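Local coordinates for protein o-succinylbenzoate synthase (Synechococcus elongatus, PDB 2OZT) that converts 2-succinyl-6-hydroxy-2,4-cyclohexadiene-1-carboxylate to 2-succinylbenzoate with the help of a divalent metal cation, a dehydration step on the route to phylloquinone, at residues Ser29-Arg34 / Glu56-Asp61. Sequence-based numbering, arbitrary orientation.
Sequences SGIYLR and ETLNAD
The first turn of helix 58-67 rests on strand 23-36 of the antiparallel sheet in the N-terminal domain, with L58 meeting S29, G30 and I31. The nearest CA atoms across the contact, G30 CA and L58 CA, are 6.6 Å apart. L58 has CG anti to its backbone N (chi1 -176°), and from there both methyls branch onto the G30 backbone, CD1 extending on to I31 and CD2 to S29. L58 CD1 lies 3.8 Å from G30 CA and 3.9 Å from I31 CD1. L58 CD2 is 3.8 Å from S29 CB. One turn on, D61 CB is 4.0 Å from I31 CD1, which therefore touches both helix residues. All four close residue pairs meet through carbon atoms, and no hydrogen bond joins the two segments. An alanine in place of L58 would probably open a gap above G30 and leave I31 CD1 with D61 alone as its neighbour on this turn. The turn itself starts at T57, the N-cap, whose OG1 accepts from A60 N at 3.1 Å. G30 and I31 pair through backbone hydrogen bonds with Y10 and I47 on the flanking strands, placing this helix-on-sheet packing in the alpha+beta capping domain characteristic of the enolase superfamily, away from the metal site.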
loop_
_atom_site.group_PDB
_atom_site.type_symbol
_atom_site.label_atom_id
_atom_site.label_comp_id
_atom_site.label_asym_id
_atom_site.label_seq_id
_atom_site.Cartn_x
_atom_site.Cartn_y
_atom_site.Cartn_z
ATOM N N SER A 29 7.249 -11.790 6.778
ATOM C CA SER A 29 6.728 -12.458 7.990
ATOM C C SER A 29 5.522 -11.670 8.490
ATOM O O SER A 29 5.352 -10.487 8.176
ATOM C CB SER A 29 7.796 -12.502 9.061
ATOM O OG SER A 29 8.873 -13.332 8.620
ATOM N N GLY A 30 4.697 -12.335 9.301
ATOM C CA GLY A 30 3.521 -11.662 9.904
ATOM C C GLY A 30 2.816 -12.614 10.811
ATOM O O GLY A 30 3.355 -13.678 11.166
ATOM N N ILE A 31 1.602 -12.219 11.185
ATOM C CA ILE A 31 0.757 -13.025 12.064
ATOM C C ILE A 31 -0.577 -13.212 11.410
ATOM O O ILE A 31 -1.159 -12.251 10.855
ATOM C CB ILE A 31 0.547 -12.271 13.348
ATOM C CG1 ILE A 31 1.822 -12.248 14.208
ATOM C CG2 ILE A 31 -0.594 -12.879 14.173
ATOM C CD1 ILE A 31 1.753 -11.140 15.280
ATOM N N TYR A 32 -1.073 -14.450 11.467
ATOM C CA TYR A 32 -2.500 -14.707 11.146
ATOM C C TYR A 32 -3.305 -14.902 12.411
ATOM O O TYR A 32 -2.863 -15.572 13.341
ATOM C CB TYR A 32 -2.664 -15.948 10.285
ATOM C CG TYR A 32 -2.005 -15.847 8.933
ATOM C CD1 TYR A 32 -2.197 -14.730 8.132
ATOM C CD2 TYR A 32 -1.189 -16.866 8.451
ATOM C CE1 TYR A 32 -1.596 -14.620 6.915
ATOM C CE2 TYR A 32 -0.579 -16.768 7.195
ATOM C CZ TYR A 32 -0.821 -15.646 6.429
ATOM O OH TYR A 32 -0.217 -15.529 5.183
ATOM N N LEU A 33 -4.499 -14.303 12.418
ATOM C CA LEU A 33 -5.446 -14.423 13.531
ATOM C C LEU A 33 -6.614 -15.267 13.073
ATOM O O LEU A 33 -7.102 -15.097 11.972
ATOM C CB LEU A 33 -6.054 -13.068 13.889
ATOM C CG LEU A 33 -5.044 -11.999 14.308
ATOM C CD1 LEU A 33 -5.723 -10.644 14.473
ATOM C CD2 LEU A 33 -4.291 -12.345 15.565
ATOM N N ARG A 34 -7.060 -16.156 13.975
ATOM C CA ARG A 34 -8.293 -16.951 13.736
ATOM C C ARG A 34 -9.221 -16.785 14.921
ATOM O O ARG A 34 -8.829 -17.114 16.029
ATOM C CB ARG A 34 -7.919 -18.405 13.523
ATOM C CG ARG A 34 -9.168 -19.314 13.247
ATOM C CD ARG A 34 -8.740 -20.759 13.144
ATOM N NE ARG A 34 -9.818 -21.702 12.746
ATOM C CZ ARG A 34 -10.710 -22.225 13.584
ATOM N NH1 ARG A 34 -10.758 -21.887 14.867
ATOM N NH2 ARG A 34 -11.622 -23.071 13.093
ATOM N N GLU A 56 6.402 0.393 13.886
ATOM C CA GLU A 56 5.835 -0.866 14.389
ATOM C C GLU A 56 6.705 -2.036 13.940
ATOM O O GLU A 56 7.147 -2.112 12.767
ATOM C CB GLU A 56 4.417 -1.036 13.826
ATOM C CG GLU A 56 3.743 -2.339 14.231
ATOM C CD GLU A 56 2.276 -2.347 13.765
ATOM O OE1 GLU A 56 1.991 -1.651 12.766
ATOM O OE2 GLU A 56 1.443 -3.087 14.362
ATOM N N THR A 57 6.968 -2.948 14.875
ATOM C CA THR A 57 7.718 -4.168 14.557
ATOM C C THR A 57 6.859 -5.402 14.804
ATOM O O THR A 57 5.979 -5.393 15.642
ATOM C CB THR A 57 9.000 -4.312 15.422
ATOM O OG1 THR A 57 8.623 -4.459 16.801
ATOM C CG2 THR A 57 9.928 -3.074 15.219
ATOM N N LEU A 58 7.139 -6.459 14.064
ATOM C CA LEU A 58 6.426 -7.694 14.266
ATOM C C LEU A 58 6.643 -8.152 15.702
ATOM O O LEU A 58 5.714 -8.687 16.345
ATOM C CB LEU A 58 6.897 -8.752 13.288
ATOM C CG LEU A 58 6.119 -10.065 13.369
ATOM C CD1 LEU A 58 4.627 -9.832 13.073
ATOM C CD2 LEU A 58 6.704 -11.107 12.416
ATOM N N ASN A 59 7.841 -7.994 16.247
ATOM C CA ASN A 59 8.033 -8.407 17.661
ATOM C C ASN A 59 7.112 -7.699 18.620
ATOM O O ASN A 59 6.598 -8.317 19.590
ATOM C CB ASN A 59 9.494 -8.193 18.075
ATOM C CG ASN A 59 10.420 -9.203 17.443
ATOM O OD1 ASN A 59 10.000 -10.161 16.793
ATOM N ND2 ASN A 59 11.733 -8.957 17.594
ATOM N N ALA A 60 6.838 -6.434 18.376
ATOM C CA ALA A 60 5.923 -5.705 19.239
ATOM C C ALA A 60 4.475 -6.207 19.069
ATOM O O ALA A 60 3.694 -6.260 20.042
ATOM C CB ALA A 60 6.012 -4.194 18.925
ATOM N N ASP A 61 4.089 -6.581 17.849
ATOM C CA ASP A 61 2.755 -7.132 17.593
ATOM C C ASP A 61 2.613 -8.497 18.295
ATOM O O ASP A 61 1.529 -8.858 18.823
ATOM C CB ASP A 61 2.542 -7.324 16.103
ATOM C CG ASP A 61 2.456 -5.996 15.345
ATOM O OD1 ASP A 61 1.947 -5.002 15.909
ATOM O OD2 ASP A 61 2.857 -5.995 14.171
#